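Local coordinates for protein putative prephenate dehydratase (Streptococcus mutans, PDB 4LUB) that probably converts prephenate to phenylpyruvate, releasing carbon dioxide and water, in the biosynthesis of phenylalanine, at residues E36-Y41 / F65-H70; R174-G179 / G269-Y274; E226-K231 / E236-I241; F253-L258 / I263-L268. All blocks are in the same frame, centred on the assembly; numbering follows the deposited sequence.

Contact 1. Residues E36-Y41 / F65-H70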
# COMPACT_ATOMS: atom_id res chain seq x y z
N GLU B 36 13.95 14.70 8.15
CA GLU B 36 14.54 15.89 8.77
C GLU B 36 13.54 17.04 8.88
O GLU B 36 13.59 17.81 9.85
CB GLU B 36 15.78 16.34 7.99
CG GLU B 36 16.98 15.41 8.16
CD GLU B 36 17.29 15.08 9.62
OE1 GLU B 36 17.24 16.00 10.46
OE2 GLU B 36 17.56 13.90 9.92
N VAL B 37 12.66 17.18 7.90
CA VAL B 37 11.52 18.10 8.01
C VAL B 37 10.70 17.86 9.28
O VAL B 37 10.44 18.78 10.05
CB VAL B 37 10.58 18.02 6.78
CG1 VAL B 37 9.42 18.98 6.94
CG2 VAL B 37 11.34 18.28 5.48
N ILE B 38 10.27 16.61 9.46
CA ILE B 38 9.51 16.23 10.65
C ILE B 38 10.32 16.34 11.95
O ILE B 38 9.82 16.85 12.95
CB ILE B 38 8.93 14.80 10.52
CG1 ILE B 38 7.99 14.73 9.31
CG2 ILE B 38 8.14 14.44 11.77
CD1 ILE B 38 7.66 13.31 8.83
N LYS B 39 11.56 15.88 11.93
CA LYS B 39 12.47 16.05 13.08
C LYS B 39 12.65 17.50 13.50
O LYS B 39 12.78 17.80 14.69
CB LYS B 39 13.84 15.41 12.77
CG LYS B 39 13.80 13.88 12.81
CD LYS B 39 15.11 13.24 12.38
CE LYS B 39 16.29 13.72 13.21
NZ LYS B 39 17.58 13.15 12.70
N ALA B 40 12.68 18.41 12.53
CA ALA B 40 12.74 19.85 12.80
C ALA B 40 11.61 20.33 13.72
O ALA B 40 11.81 21.20 14.57
CB ALA B 40 12.71 20.63 11.50
N TYR B 41 10.42 19.77 13.54
CA TYR B 41 9.31 20.11 14.41
C TYR B 41 9.54 19.52 15.79
O TYR B 41 9.32 20.17 16.81
CB TYR B 41 7.99 19.58 13.86
CG TYR B 41 6.84 19.73 14.83
CD1 TYR B 41 6.09 20.90 14.86
CD2 TYR B 41 6.53 18.72 15.73
CE1 TYR B 41 5.05 21.05 15.74
CE2 TYR B 41 5.48 18.86 16.62
CZ TYR B 41 4.74 20.03 16.62
OH TYR B 41 3.70 20.17 17.51
N PHE B 65 4.82 8.10 6.06
CA PHE B 65 3.98 7.26 6.91
C PHE B 65 4.74 6.38 7.90
O PHE B 65 4.28 6.19 9.03
CB PHE B 65 3.05 6.43 6.03
CG PHE B 65 1.97 7.25 5.42
CD1 PHE B 65 0.92 7.71 6.19
CD2 PHE B 65 2.03 7.62 4.08
CE1 PHE B 65 -0.07 8.49 5.64
CE2 PHE B 65 1.05 8.41 3.52
CZ PHE B 65 -0.01 8.84 4.30
N ASP B 66 5.88 5.81 7.50
CA ASP B 66 6.70 5.05 8.45
C ASP B 66 7.18 5.92 9.61
O ASP B 66 7.10 5.51 10.77
CB ASP B 66 7.91 4.39 7.76
CG ASP B 66 7.50 3.43 6.64
OD1 ASP B 66 6.37 2.89 6.70
OD2 ASP B 66 8.32 3.20 5.72
N TYR B 67 7.72 7.10 9.31
CA TYR B 67 8.14 8.01 10.37
C TYR B 67 6.98 8.46 11.28
O TYR B 67 7.11 8.43 12.50
CB TYR B 67 8.85 9.23 9.80
CG TYR B 67 9.67 9.90 10.88
CD1 TYR B 67 10.94 9.45 11.19
CD2 TYR B 67 9.14 10.95 11.63
CE1 TYR B 67 11.69 10.05 12.20
CE2 TYR B 67 9.87 11.54 12.64
CZ TYR B 67 11.14 11.09 12.92
OH TYR B 67 11.87 11.68 13.92
N LEU B 68 5.89 8.92 10.68
CA LEU B 68 4.71 9.33 11.43
C LEU B 68 4.11 8.25 12.32
O LEU B 68 3.65 8.55 13.43
CB LEU B 68 3.63 9.86 10.48
CG LEU B 68 3.43 11.39 10.40
CD1 LEU B 68 4.68 12.21 10.63
CD2 LEU B 68 2.69 11.78 9.12
N PHE B 69 4.09 7.00 11.86
CA PHE B 69 3.60 5.93 12.71
C PHE B 69 4.57 5.52 13.81
O PHE B 69 4.21 5.55 14.98
CB PHE B 69 3.24 4.69 11.88
CG PHE B 69 2.79 3.52 12.72
CD1 PHE B 69 1.52 3.48 13.25
CD2 PHE B 69 3.63 2.44 12.95
CE1 PHE B 69 1.09 2.40 14.02
CE2 PHE B 69 3.22 1.36 13.71
CZ PHE B 69 1.95 1.34 14.25
N HIS B 70 5.79 5.14 13.43
CA HIS B 70 6.76 4.57 14.36
C HIS B 70 7.32 5.55 15.38
O HIS B 70 7.52 5.21 16.54
CB HIS B 70 7.93 3.95 13.59
CG HIS B 70 7.56 2.76 12.76
ND1 HIS B 70 7.12 1.57 13.32
CD2 HIS B 70 7.56 2.57 11.42
CE1 HIS B 70 6.87 0.70 12.35
NE2 HIS B 70 7.12 1.28 11.19

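Contact 2. Residues R174-G179 / G269-Y274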
# COMPACT_ATOMS: atom_id res chain seq x y z
N ARG B 174 -0.88 14.87 -2.60
CA ARG B 174 -1.43 15.32 -1.34
C ARG B 174 -0.26 15.71 -0.45
O ARG B 174 0.70 14.96 -0.34
CB ARG B 174 -2.25 14.20 -0.69
CG ARG B 174 -3.44 13.75 -1.52
CD ARG B 174 -4.09 12.47 -0.98
NE ARG B 174 -4.79 12.71 0.28
CZ ARG B 174 -4.96 11.80 1.23
NH1 ARG B 174 -4.52 10.56 1.05
NH2 ARG B 174 -5.61 12.12 2.34
N PHE B 175 -0.35 16.88 0.17
CA PHE B 175 0.66 17.35 1.12
C PHE B 175 -0.04 17.55 2.45
O PHE B 175 -1.17 18.01 2.50
CB PHE B 175 1.34 18.66 0.68
CG PHE B 175 2.11 18.57 -0.61
CD1 PHE B 175 1.46 18.55 -1.84
CD2 PHE B 175 3.49 18.50 -0.60
CE1 PHE B 175 2.17 18.46 -3.02
CE2 PHE B 175 4.21 18.40 -1.77
CZ PHE B 175 3.56 18.38 -2.99
N TRP B 176 0.63 17.15 3.52
CA TRP B 176 0.14 17.42 4.86
C TRP B 176 0.89 18.53 5.58
O TRP B 176 2.12 18.61 5.50
CB TRP B 176 0.17 16.14 5.69
CG TRP B 176 -0.97 15.24 5.42
CD1 TRP B 176 -2.05 15.49 4.61
CD2 TRP B 176 -1.16 13.92 5.94
NE1 TRP B 176 -2.90 14.40 4.60
CE2 TRP B 176 -2.38 13.43 5.42
CE3 TRP B 176 -0.42 13.11 6.81
CZ2 TRP B 176 -2.86 12.17 5.73
CZ3 TRP B 176 -0.90 11.85 7.12
CH2 TRP B 176 -2.12 11.39 6.58
N VAL B 177 0.14 19.36 6.28
CA VAL B 177 0.70 20.26 7.26
C VAL B 177 0.66 19.54 8.59
O VAL B 177 -0.41 19.17 9.08
CB VAL B 177 -0.07 21.60 7.34
CG1 VAL B 177 0.56 22.51 8.37
CG2 VAL B 177 -0.12 22.28 5.97
N LEU B 178 1.84 19.29 9.14
CA LEU B 178 1.97 18.63 10.43
C LEU B 178 2.19 19.64 11.54
O LEU B 178 2.99 20.56 11.41
CB LEU B 178 3.12 17.61 10.42
CG LEU B 178 3.12 16.31 9.61
CD1 LEU B 178 1.90 16.14 8.72
CD2 LEU B 178 4.43 16.06 8.86
N GLY B 179 1.50 19.43 12.66
CA GLY B 179 1.70 20.26 13.82
C GLY B 179 0.76 19.89 14.95
O GLY B 179 0.31 18.75 15.05
N GLY B 269 -4.11 12.13 11.95
CA GLY B 269 -4.60 13.47 11.70
C GLY B 269 -6.10 13.61 11.51
O GLY B 269 -6.75 12.70 10.99
N LYS B 270 -6.65 14.73 11.99
CA LYS B 270 -7.97 15.22 11.59
C LYS B 270 -7.82 16.56 10.89
O LYS B 270 -7.30 17.50 11.47
CB LYS B 270 -8.92 15.38 12.79
CG LYS B 270 -9.12 14.15 13.65
CD LYS B 270 -10.14 14.46 14.74
CE LYS B 270 -10.23 13.38 15.79
NZ LYS B 270 -11.25 13.74 16.82
N TYR B 271 -8.25 16.66 9.64
CA TYR B 271 -7.86 17.82 8.85
C TYR B 271 -8.87 18.17 7.78
O TYR B 271 -9.62 17.30 7.32
CB TYR B 271 -6.49 17.59 8.21
CG TYR B 271 -6.39 16.25 7.51
CD1 TYR B 271 -6.84 16.10 6.20
CD2 TYR B 271 -5.88 15.13 8.16
CE1 TYR B 271 -6.77 14.88 5.55
CE2 TYR B 271 -5.81 13.89 7.52
CZ TYR B 271 -6.26 13.78 6.21
OH TYR B 271 -6.21 12.58 5.55
N ALA B 272 -8.86 19.43 7.35
CA ALA B 272 -9.57 19.82 6.15
C ALA B 272 -8.68 19.59 4.93
O ALA B 272 -7.45 19.63 5.03
CB ALA B 272 -10.01 21.29 6.24
N VAL B 273 -9.32 19.31 3.79
CA VAL B 273 -8.62 19.18 2.52
C VAL B 273 -8.83 20.40 1.64
O VAL B 273 -9.96 20.77 1.35
CB VAL B 273 -9.09 17.91 1.76
CG1 VAL B 273 -8.30 17.75 0.45
CG2 VAL B 273 -8.99 16.68 2.65
N TYR B 274 -7.73 21.00 1.21
CA TYR B 274 -7.75 22.15 0.31
C TYR B 274 -7.11 21.73 -1.01
O TYR B 274 -6.25 20.85 -1.02
CB TYR B 274 -7.01 23.33 0.93
CG TYR B 274 -7.48 23.69 2.32
CD1 TYR B 274 -8.56 24.54 2.51
CD2 TYR B 274 -6.82 23.20 3.44
CE1 TYR B 274 -8.99 24.87 3.79
CE2 TYR B 274 -7.24 23.53 4.72
CZ TYR B 274 -8.32 24.37 4.89
OH TYR B 274 -8.73 24.70 6.16

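Contact 3. Residues E226-K231 / E236-I241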
# COMPACT_ATOMS: atom_id res chain seq x y z
N GLU B 226 -3.87 1.69 2.88
CA GLU B 226 -2.54 1.30 2.46
C GLU B 226 -1.88 0.55 3.60
O GLU B 226 -1.97 0.96 4.75
CB GLU B 226 -1.72 2.54 2.10
CG GLU B 226 -0.32 2.23 1.60
CD GLU B 226 -0.18 2.45 0.10
OE1 GLU B 226 -0.39 3.58 -0.35
OE2 GLU B 226 0.13 1.48 -0.61
N SER B 227 -1.23 -0.55 3.28
CA SER B 227 -0.50 -1.29 4.29
C SER B 227 0.99 -0.97 4.24
O SER B 227 1.53 -0.64 3.18
CB SER B 227 -0.77 -2.80 4.20
OG SER B 227 -0.05 -3.41 3.16
N ARG B 228 1.63 -1.06 5.39
CA ARG B 228 3.04 -0.78 5.54
C ARG B 228 3.61 -1.88 6.41
O ARG B 228 2.90 -2.38 7.29
CB ARG B 228 3.27 0.59 6.20
CG ARG B 228 2.90 1.84 5.37
CD ARG B 228 3.62 1.86 4.04
NE ARG B 228 5.06 1.89 4.23
CZ ARG B 228 5.93 1.24 3.47
NH1 ARG B 228 5.50 0.49 2.46
NH2 ARG B 228 7.23 1.32 3.73
N PRO B 229 4.85 -2.31 6.16
CA PRO B 229 5.48 -3.28 7.06
C PRO B 229 5.52 -2.80 8.50
O PRO B 229 5.86 -1.65 8.76
CB PRO B 229 6.91 -3.43 6.49
CG PRO B 229 6.85 -2.84 5.11
CD PRO B 229 5.80 -1.78 5.16
N LEU B 230 5.17 -3.69 9.43
CA LEU B 230 5.30 -3.41 10.86
C LEU B 230 6.75 -3.38 11.30
O LEU B 230 7.07 -2.94 12.40
CB LEU B 230 4.52 -4.44 11.68
CG LEU B 230 3.98 -3.99 13.03
CD1 LEU B 230 3.33 -2.62 12.95
CD2 LEU B 230 3.00 -5.02 13.58
N LYS B 231 7.63 -3.85 10.41
CA LYS B 231 9.05 -4.05 10.70
C LYS B 231 9.24 -5.01 11.87
O LYS B 231 10.08 -4.79 12.74
CB LYS B 231 9.76 -2.72 10.97
CG LYS B 231 9.31 -1.58 10.08
CD LYS B 231 10.13 -1.53 8.79
CE LYS B 231 10.25 -0.10 8.25
NZ LYS B 231 9.66 0.06 6.89
N GLU B 236 3.26 -9.23 8.94
CA GLU B 236 2.73 -8.27 9.91
C GLU B 236 2.84 -6.84 9.42
O GLU B 236 3.90 -6.39 8.96
CB GLU B 236 3.42 -8.43 11.27
CG GLU B 236 3.23 -9.82 11.87
CD GLU B 236 3.76 -9.92 13.28
OE1 GLU B 236 4.49 -9.00 13.70
OE2 GLU B 236 3.45 -10.91 13.97
N TYR B 237 1.73 -6.12 9.51
CA TYR B 237 1.64 -4.80 8.95
C TYR B 237 0.87 -3.86 9.84
O TYR B 237 0.16 -4.28 10.74
CB TYR B 237 0.91 -4.86 7.61
CG TYR B 237 1.40 -5.93 6.66
CD1 TYR B 237 2.46 -5.68 5.80
CD2 TYR B 237 0.80 -7.18 6.61
CE1 TYR B 237 2.90 -6.65 4.92
CE2 TYR B 237 1.24 -8.16 5.74
CZ TYR B 237 2.29 -7.88 4.89
OH TYR B 237 2.74 -8.84 4.02
N PHE B 238 1.01 -2.57 9.58
CA PHE B 238 0.06 -1.59 10.07
C PHE B 238 -0.63 -1.00 8.85
O PHE B 238 -0.07 -0.97 7.76
CB PHE B 238 0.70 -0.54 10.98
CG PHE B 238 1.54 0.48 10.27
CD1 PHE B 238 0.98 1.67 9.83
CD2 PHE B 238 2.89 0.28 10.08
CE1 PHE B 238 1.74 2.62 9.20
CE2 PHE B 238 3.67 1.23 9.44
CZ PHE B 238 3.09 2.40 9.00
N PHE B 239 -1.85 -0.56 9.04
CA PHE B 239 -2.66 -0.06 7.94
C PHE B 239 -2.96 1.42 8.03
O PHE B 239 -3.44 1.90 9.06
CB PHE B 239 -3.96 -0.88 7.85
CG PHE B 239 -3.73 -2.35 7.68
CD1 PHE B 239 -3.55 -2.88 6.42
CD2 PHE B 239 -3.63 -3.18 8.78
CE1 PHE B 239 -3.31 -4.24 6.25
CE2 PHE B 239 -3.39 -4.54 8.61
CZ PHE B 239 -3.23 -5.06 7.35
N ILE B 240 -2.68 2.14 6.95
CA ILE B 240 -3.09 3.53 6.82
C ILE B 240 -4.47 3.59 6.20
O ILE B 240 -4.67 3.17 5.07
CB ILE B 240 -2.13 4.34 5.95
CG1 ILE B 240 -0.70 4.13 6.41
CG2 ILE B 240 -2.50 5.82 6.00
CD1 ILE B 240 -0.52 4.51 7.86
N ILE B 241 -5.41 4.09 6.97
CA ILE B 241 -6.77 4.27 6.51
C ILE B 241 -7.27 5.72 6.62
O ILE B 241 -7.10 6.37 7.65
CB ILE B 241 -7.71 3.30 7.27
CG1 ILE B 241 -7.36 1.87 6.89
CG2 ILE B 241 -9.14 3.47 6.83
CD1 ILE B 241 -8.00 0.82 7.74

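Contact 4. Residues F253-L258 / I263-L268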
# COMPACT_ATOMS: atom_id res chain seq x y z
N PHE B 253 -17.59 7.43 18.01
CA PHE B 253 -18.15 6.14 18.39
C PHE B 253 -17.50 4.99 17.62
O PHE B 253 -17.24 3.93 18.19
CB PHE B 253 -19.67 6.11 18.21
CG PHE B 253 -20.41 7.08 19.11
CD1 PHE B 253 -20.33 6.95 20.48
CD2 PHE B 253 -21.20 8.09 18.58
CE1 PHE B 253 -20.99 7.83 21.32
CE2 PHE B 253 -21.87 8.96 19.42
CZ PHE B 253 -21.77 8.83 20.78
N ALA B 254 -17.28 5.18 16.32
CA ALA B 254 -16.53 4.20 15.53
C ALA B 254 -15.20 3.83 16.19
O ALA B 254 -14.89 2.65 16.35
CB ALA B 254 -16.29 4.72 14.12
N LEU B 255 -14.42 4.84 16.58
CA LEU B 255 -13.15 4.62 17.28
C LEU B 255 -13.32 3.89 18.61
O LEU B 255 -12.50 3.03 18.95
CB LEU B 255 -12.42 5.94 17.53
CG LEU B 255 -12.08 6.75 16.28
CD1 LEU B 255 -11.51 8.11 16.65
CD2 LEU B 255 -11.10 5.97 15.41
N GLU B 256 -14.33 4.27 19.38
CA GLU B 256 -14.68 3.54 20.61
C GLU B 256 -14.95 2.06 20.34
O GLU B 256 -14.48 1.20 21.08
CB GLU B 256 -15.89 4.19 21.31
CG GLU B 256 -15.61 5.58 21.87
CD GLU B 256 -16.78 6.12 22.69
OE1 GLU B 256 -17.70 5.35 23.02
OE2 GLU B 256 -16.78 7.34 22.98
N GLU B 257 -15.73 1.76 19.30
CA GLU B 257 -15.96 0.36 18.94
C GLU B 257 -14.68 -0.40 18.57
O GLU B 257 -14.51 -1.55 18.95
CB GLU B 257 -16.99 0.24 17.80
CG GLU B 257 -17.47 -1.20 17.63
CD GLU B 257 -18.59 -1.39 16.61
OE1 GLU B 257 -19.10 -0.40 16.04
OE2 GLU B 257 -18.93 -2.56 16.37
N LEU B 258 -13.79 0.23 17.80
CA LEU B 258 -12.48 -0.37 17.54
C LEU B 258 -11.79 -0.81 18.83
O LEU B 258 -11.37 -1.97 18.96
CB LEU B 258 -11.57 0.60 16.78
CG LEU B 258 -11.95 0.92 15.33
CD1 LEU B 258 -10.84 1.70 14.66
CD2 LEU B 258 -12.21 -0.36 14.56
N ILE B 263 -8.95 -3.61 18.64
CA ILE B 263 -8.14 -3.06 17.56
C ILE B 263 -7.50 -1.76 18.00
O ILE B 263 -8.18 -0.84 18.47
CB ILE B 263 -8.97 -2.83 16.27
CG1 ILE B 263 -9.48 -4.16 15.72
CG2 ILE B 263 -8.13 -2.13 15.20
CD1 ILE B 263 -10.74 -4.03 14.90
N HIS B 264 -6.18 -1.66 17.85
CA HIS B 264 -5.48 -0.45 18.27
C HIS B 264 -5.27 0.47 17.09
O HIS B 264 -5.06 0.02 15.96
CB HIS B 264 -4.12 -0.78 18.89
CG HIS B 264 -4.21 -1.50 20.20
ND1 HIS B 264 -3.73 -2.77 20.39
CD2 HIS B 264 -4.72 -1.10 21.40
CE1 HIS B 264 -3.94 -3.14 21.65
NE2 HIS B 264 -4.53 -2.14 22.28
N TYR B 265 -5.35 1.77 17.35
CA TYR B 265 -5.21 2.76 16.30
C TYR B 265 -4.39 3.93 16.81
O TYR B 265 -4.39 4.23 18.00
CB TYR B 265 -6.58 3.24 15.80
CG TYR B 265 -7.42 3.93 16.85
CD1 TYR B 265 -7.33 5.29 17.05
CD2 TYR B 265 -8.30 3.20 17.64
CE1 TYR B 265 -8.09 5.92 18.01
CE2 TYR B 265 -9.08 3.82 18.60
CZ TYR B 265 -8.97 5.18 18.78
OH TYR B 265 -9.72 5.82 19.74
N LYS B 266 -3.65 4.53 15.89
CA LYS B 266 -3.04 5.84 16.09
C LYS B 266 -3.70 6.84 15.16
O LYS B 266 -3.77 6.61 13.95
CB LYS B 266 -1.53 5.77 15.83
CG LYS B 266 -0.78 7.05 16.11
CD LYS B 266 0.70 6.81 15.88
CE LYS B 266 1.51 8.07 16.08
NZ LYS B 266 2.96 7.75 16.08
N ILE B 267 -4.22 7.94 15.71
CA ILE B 267 -4.73 9.03 14.89
C ILE B 267 -3.59 9.82 14.26
O ILE B 267 -2.84 10.51 14.97
CB ILE B 267 -5.63 9.99 15.68
CG1 ILE B 267 -6.80 9.23 16.31
CG2 ILE B 267 -6.14 11.12 14.78
CD1 ILE B 267 -7.77 10.10 17.06
N LEU B 268 -3.45 9.71 12.94
CA LEU B 268 -2.40 10.43 12.25
C LEU B 268 -2.81 11.87 11.99
O LEU B 268 -1.96 12.74 11.85
CB LEU B 268 -2.06 9.74 10.92
CG LEU B 268 -1.55 8.30 10.99
CD1 LEU B 268 -1.23 7.81 9.59
CD2 LEU B 268 -0.31 8.21 11.87

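Contact 1. Residues E36-Y41 / F65-H70
Ile38 and Tyr67 make the main touch between helix 34-42 and helix 62-70. The methyl CG2 of Ile38 comes to 3.5 Å from CE2 of the Tyr67 ring. It meets the ring obliquely, and the two side chains slide past each other in opposite directions. The other branch of Ile38 carries CD1 to 3.7 Å from CD1 of Leu68, and these two side chains cross at about a right angle. CG2 of Ile38 is anti to the backbone N, while CG1 lies beside it (chi1 -60°). CG2 thus lies against the ring. CD1 reaches Leu68 and still brushes CD2 of Tyr67 at 3.9 Å.

The two helices belong to the prephenate dehydratase part of the chain, whose family falls in the periplasmic-binding-protein clan. Their short axes stay 11.0 Å apart and run 31° from parallel. At that separation the backbones do not meet, and side chains, chiefly the Tyr67 ring, fill the distance. Val37, the neighbour of Ile38, turns instead to the sheet and touches Phe31 of strand 27-31.

Lys39 is next along the helix. Its CG lies 3.1 Å from OH of Tyr67, and the two side chains cross at about a right angle. This is a touch of the aliphatic chain. The tyrosine hydroxyl has its hydrogen bond with Glu42, one turn further on. A bend at chi3 (56°) takes the lysine end away from the second helix. There NZ of Lys39 forms a salt bridge to OE2 of Glu36, 2.9 Å away, on the syn lone pair of that oxygen. Ala40 follows and, like Val37, rests on Phe31.

Contact 2. Residues R174-G179 / G269-Y274
Strand 172-179 of the prephenate dehydratase part meets strand 264-274 of the ACT part here through long side chains. Trp176 and Tyr271 form an edge-to-face aromatic pair. The edge of the indole is turned to the face of the phenol ring, with NE1 of Trp176 above it near the rim. The five-membered ring of Trp176 and the ring of Tyr271 have centroids 4.8 Å apart and planes at 51°. CZ2 of Trp176 also comes to 3.4 Å from OH of Tyr271. The CB bond of Tyr271 already points at strand 172-179. Its CG sits between the backbone N and the carbonyl carbon (chi1 48°), which sets where the ring lies.

Arg174 comes from the same strand as Trp176. Its NH2 lies 3.3 Å from OH of Tyr271, which is at the guanidinium edge. The firm polar partners are elsewhere. Arg174 forms salt bridges with Glu79, Glu54 and Asp242. NE1 of Trp176 also bonds to Glu79, and OH of Tyr271 bonds to Ser195. Glu79 thus holds both side chains of strand 172-179, and the buried arginine charge is probably well compensated.

Strand 75-83 pairs with both strands and lies between them in the sheet. Helix 62-70 adds Phe65 against Trp176, and Ser195 comes from strand 189-199.

Contact 3. Residues E226-K231 / E236-I241
The Phe238 ring has CB of Arg228 over one face, in a CH-pi contact 3.7 Å from the ring centroid. Its edge meets CD1 of Leu230 and the carbonyl O of Pro229. Arg228 and Phe238 point the same way, side by side, with guanidinium and ring planes 79° apart. Phe69 of helix 62-70 also stacks with Phe238. The Tyr237 ring has O of Arg228 at its edge, in plane. CB of Ser227 touches the Phe239 ring obliquely, 3.6 Å from CD1. Bends at chi2 and chi3 carry the end of Arg228 away from segment 236-241.

These residues form an antiparallel beta hairpin of the ACT part. Glu226 with Ile240 and Arg228 with Phe238 are hydrogen-bonded pairs, each with two backbone bonds. N of Ile240 to O of Glu226 is the shortest, at 2.6 Å. Beyond Pro229, N of Leu230 still bonds to O of Glu236 at 3.0 Å. That bond is straight at the hydrogen (167°), but the donor is tilted 31° from the carbonyl plane.

The polar ends point elsewhere. OH of Tyr237 bonds to Glu54 of the second subunit. Arg228 forms a salt bridge with Asp66 and bonds to O of Glu58 of the second subunit. These two partners probably hold the guanidinium in place, with its charge partly balanced at the subunit interface.

Contact 4. Residues F253-L258 / I263-L268
Leu255 and Tyr265 form the apolar centre. CD2 of Leu255 sits over the middle of the tyrosine ring in a CH-pi contact, 4.0 Å from the centroid and 13° off the ring normal. CB of Leu255 touches the far end of the same ring, 3.7 Å from CZ. The two side chains cross at about a right angle. The CB bond of Tyr265 points toward the helix, and with chi1 at 62° the ring lies flat against the Leu255 methyl.

Around this centre the contacts are looser. CD1 of Leu258 meets CD2 of Tyr265 at 4.2 Å. CD2 of the same leucine is 4.0 Å from CD1 of Ile263, so its two methyls serve two different partners. The other methyl of Leu255, CD1, approaches CD1 of Ile267 at 4.3 Å.

Helix 248-261 and strand 264-274 are the last helix and strand of the ACT fold, a ferredoxin-like beta-alpha-beta-beta-alpha-beta unit. The strand follows the helix after a short turn. The N-to-C directions of the short helix and strand segments differ by 142°. Leu196 and Leu198 of strand 189-199 join the same apolar layer, and Phe215 of helix 208-216 touches Leu258.

The polar edge lies at the turn. N of Ile263 donates a hydrogen bond to O of Leu258 at 2.9 Å, from above the carbonyl plane. Further out, Glu257 forms a salt bridge with Arg218.

How the contacts relate
Contact 1 comes first along the chain, within the prephenate dehydratase part. Contact 2 then closes a long loop between the two parts, and contacts 3 and 4 follow one another inside it, in the ACT part. Contacts 2, 3 and 4 reach one mixed sheet, and contacts 2 and 4 share strand 264-274. Centres are about 14 Å apart for contacts 1 and 2, and about 21 Å for contacts 1 and 4. Contact 1 touches the other three: Ile38 packs on Leu178, Phe65 packs on Ile240, and the carbonyls of Leu68 and Phe69 probably bond to Lys266. Ile240 in turn meets Leu268, joining contacts 3 and 4. The two parts are therefore closely joined in this structure.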